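Local coordinates for hypothetical protein PH1789 (Pyrococcus horikoshii, PDB 1WR2) that is of unknown function but carries an ATP-grasp domain, at residues L41-L49 / E84-E92. Sequence-based numbering, arbitrary orientation.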
# COMPACT_ATOMS: atom_id res chain seq x y z
N LEU A 41 12.02 6.94 -5.89
CA LEU A 41 11.45 6.94 -7.23
C LEU A 41 12.53 7.30 -8.25
O LEU A 41 12.93 8.46 -8.37
CB LEU A 41 10.30 7.95 -7.33
CG LEU A 41 9.64 8.06 -8.70
CD1 LEU A 41 9.07 6.72 -9.09
CD2 LEU A 41 8.54 9.10 -8.68
N ALA A 42 12.99 6.30 -8.99
CA ALA A 42 14.02 6.52 -10.00
C ALA A 42 13.39 6.96 -11.32
O ALA A 42 12.40 6.39 -11.77
CB ALA A 42 14.82 5.24 -10.20
N LYS A 43 13.95 7.99 -11.95
CA LYS A 43 13.44 8.46 -13.23
C LYS A 43 14.27 7.88 -14.36
O LYS A 43 13.86 7.90 -15.52
CB LYS A 43 13.48 9.99 -13.30
CG LYS A 43 12.60 10.69 -12.26
CD LYS A 43 11.14 10.30 -12.43
CE LYS A 43 10.24 10.96 -11.37
NZ LYS A 43 10.17 12.44 -11.51
N THR A 44 15.46 7.36 -14.03
CA THR A 44 16.36 6.76 -15.02
C THR A 44 17.00 5.52 -14.42
O THR A 44 16.95 5.31 -13.21
CB THR A 44 17.50 7.71 -15.44
OG1 THR A 44 18.36 7.95 -14.32
CG2 THR A 44 16.95 9.04 -15.95
N LEU A 45 17.61 4.70 -15.28
CA LEU A 45 18.28 3.50 -14.81
C LEU A 45 19.48 3.88 -13.93
O LEU A 45 19.76 3.22 -12.93
CB LEU A 45 18.73 2.64 -16.00
CG LEU A 45 19.62 1.42 -15.71
CD1 LEU A 45 18.97 0.50 -14.70
CD2 LEU A 45 19.86 0.69 -17.03
N ASP A 46 20.18 4.95 -14.31
CA ASP A 46 21.32 5.39 -13.51
C ASP A 46 20.83 5.74 -12.10
O ASP A 46 21.45 5.35 -11.11
CB ASP A 46 21.99 6.62 -14.13
CG ASP A 46 22.86 6.27 -15.32
OD1 ASP A 46 23.65 5.30 -15.21
OD2 ASP A 46 22.78 6.96 -16.35
N GLU A 47 19.72 6.46 -12.02
CA GLU A 47 19.16 6.84 -10.73
C GLU A 47 18.82 5.60 -9.90
O GLU A 47 19.11 5.55 -8.71
CB GLU A 47 17.91 7.69 -10.92
CG GLU A 47 18.18 9.17 -11.14
CD GLU A 47 16.90 9.97 -11.30
OE1 GLU A 47 15.89 9.62 -10.64
OE2 GLU A 47 16.90 10.95 -12.07
N ALA A 48 18.21 4.61 -10.54
CA ALA A 48 17.82 3.39 -9.86
C ALA A 48 19.05 2.69 -9.30
O ALA A 48 19.03 2.17 -8.18
CB ALA A 48 17.08 2.46 -10.81
N LEU A 49 20.13 2.66 -10.08
CA LEU A 49 21.35 2.01 -9.63
C LEU A 49 21.89 2.69 -8.37
O LEU A 49 22.36 2.01 -7.45
CB LEU A 49 22.40 2.05 -10.75
CG LEU A 49 22.05 1.21 -11.98
CD1 LEU A 49 23.11 1.40 -13.05
CD2 LEU A 49 21.93 -0.27 -11.59
N GLU A 84 23.63 -5.15 -9.48
CA GLU A 84 23.53 -4.14 -10.53
C GLU A 84 23.24 -4.67 -11.93
O GLU A 84 22.49 -4.05 -12.68
CB GLU A 84 24.81 -3.30 -10.53
CG GLU A 84 24.81 -2.14 -11.50
CD GLU A 84 25.94 -1.17 -11.24
OE1 GLU A 84 25.95 -0.55 -10.15
OE2 GLU A 84 26.82 -1.02 -12.12
N GLU A 85 23.83 -5.80 -12.30
CA GLU A 85 23.61 -6.38 -13.62
C GLU A 85 22.16 -6.84 -13.75
O GLU A 85 21.52 -6.61 -14.78
CB GLU A 85 24.54 -7.58 -13.85
CG GLU A 85 26.04 -7.26 -13.82
CD GLU A 85 26.51 -6.77 -12.46
OE1 GLU A 85 26.24 -7.45 -11.45
OE2 GLU A 85 27.17 -5.71 -12.40
N GLU A 86 21.66 -7.48 -12.71
CA GLU A 86 20.29 -7.97 -12.70
C GLU A 86 19.28 -6.81 -12.68
O GLU A 86 18.20 -6.91 -13.26
CB GLU A 86 20.07 -8.89 -11.50
CG GLU A 86 18.62 -9.14 -11.14
CD GLU A 86 18.41 -10.40 -10.31
OE1 GLU A 86 19.18 -10.61 -9.34
OE2 GLU A 86 17.47 -11.16 -10.63
N LEU A 87 19.65 -5.71 -12.01
CA LEU A 87 18.77 -4.55 -11.94
C LEU A 87 18.64 -3.92 -13.33
O LEU A 87 17.57 -3.48 -13.72
CB LEU A 87 19.32 -3.52 -10.94
CG LEU A 87 18.40 -2.36 -10.51
CD1 LEU A 87 18.88 -1.78 -9.18
CD2 LEU A 87 18.37 -1.30 -11.58
N LYS A 88 19.75 -3.91 -14.08
CA LYS A 88 19.75 -3.34 -15.43
C LYS A 88 18.86 -4.13 -16.37
O LYS A 88 18.22 -3.56 -17.25
CB LYS A 88 21.17 -3.30 -16.00
CG LYS A 88 22.12 -2.36 -15.27
CD LYS A 88 23.53 -2.42 -15.88
CE LYS A 88 24.47 -1.40 -15.24
NZ LYS A 88 25.86 -1.52 -15.76
N LYS A 89 18.83 -5.45 -16.19
CA LYS A 89 18.02 -6.30 -17.05
C LYS A 89 16.54 -6.28 -16.64
O LYS A 89 15.66 -6.32 -17.49
CB LYS A 89 18.57 -7.73 -17.05
CG LYS A 89 18.25 -8.58 -15.82
CD LYS A 89 19.16 -9.81 -15.76
CE LYS A 89 18.53 -10.97 -14.99
NZ LYS A 89 18.06 -10.58 -13.63
N LYS A 90 16.28 -6.23 -15.34
CA LYS A 90 14.90 -6.18 -14.86
C LYS A 90 14.28 -4.83 -15.16
O LYS A 90 13.06 -4.71 -15.31
CB LYS A 90 14.85 -6.48 -13.36
CG LYS A 90 15.16 -7.92 -13.04
CD LYS A 90 14.22 -8.85 -13.80
CE LYS A 90 14.65 -10.30 -13.68
NZ LYS A 90 13.68 -11.20 -14.38
N TRP A 91 15.12 -3.81 -15.26
CA TRP A 91 14.66 -2.48 -15.59
C TRP A 91 14.14 -2.52 -17.03
O TRP A 91 13.10 -1.94 -17.35
CB TRP A 91 15.81 -1.47 -15.47
CG TRP A 91 15.47 -0.11 -16.01
CD1 TRP A 91 15.39 0.26 -17.32
CD2 TRP A 91 15.12 1.05 -15.24
NE1 TRP A 91 15.00 1.58 -17.42
CE2 TRP A 91 14.83 2.08 -16.15
CE3 TRP A 91 15.02 1.31 -13.87
CZ2 TRP A 91 14.45 3.36 -15.74
CZ3 TRP A 91 14.64 2.58 -13.46
CH2 TRP A 91 14.36 3.59 -14.39
N GLU A 92 14.86 -3.23 -17.90
CA GLU A 92 14.44 -3.36 -19.29
C GLU A 92 13.16 -4.19 -19.38
O GLU A 92 12.25 -3.85 -20.13
CB GLU A 92 15.55 -4.03 -20.12
CG GLU A 92 16.77 -3.15 -20.39
CD GLU A 92 17.81 -3.84 -21.27
OE1 GLU A 92 18.34 -4.89 -20.85
OE2 GLU A 92 18.09 -3.33 -22.38
O HOH W 1 23.90 -0.40 -7.89
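The indole of Trp91 lies flat against the start of helix 45-55, where Leu45 CA sits 3.7 Å from the centroid of its six-membered ring and only 2° off the ring normal, a CH-pi contact. This is helix-helix packing in the ATP-grasp fold: helices 45-55 and 84-101 run roughly antiparallel, their short segments inclined at 141°, beside the four-stranded sheet that includes strand 40-42. With CG anti to the backbone N (chi1 171°), Trp91 carries its ring across to the turn between strand 40-42 and the helix. The benzo end reaches furthest, CH2 lying 3.3 Å from Thr44 C, while Ala42 CB meets the ring edge and Ala48 CB approaches CZ3 obliquely at 3.6 Å. Val110 of strand 109-114 also touches Trp91, and the His95 ring meets the indole. Leu45 points back along the indole as Trp91 reaches forward, bringing Leu45 CD1 to 3.8 Å from Trp91 CG. That same methyl also touches Leu87 CD2, which in turn meets Ala48 CB and Leu49 CD2; Leu49 CD2 packs on Glu84 CG as well, at 3.4 Å. The stretched-out chain of Lys88 lies crosswise to Leu45 and Leu49, its CG against Leu45 CD2 and its CE against Leu49 CD1. The helix start is fixed by Thr44, the N-cap, whose OG1 accepts from Glu47 N; the N-H of Lys43 comes to Glu47 OE1 well out of the plane of the carboxylate. No direct hydrogen bond joins the segments, but one water donates to Leu49 O at 2.9 Å and to Glu84 OE1 at 3.1 Å.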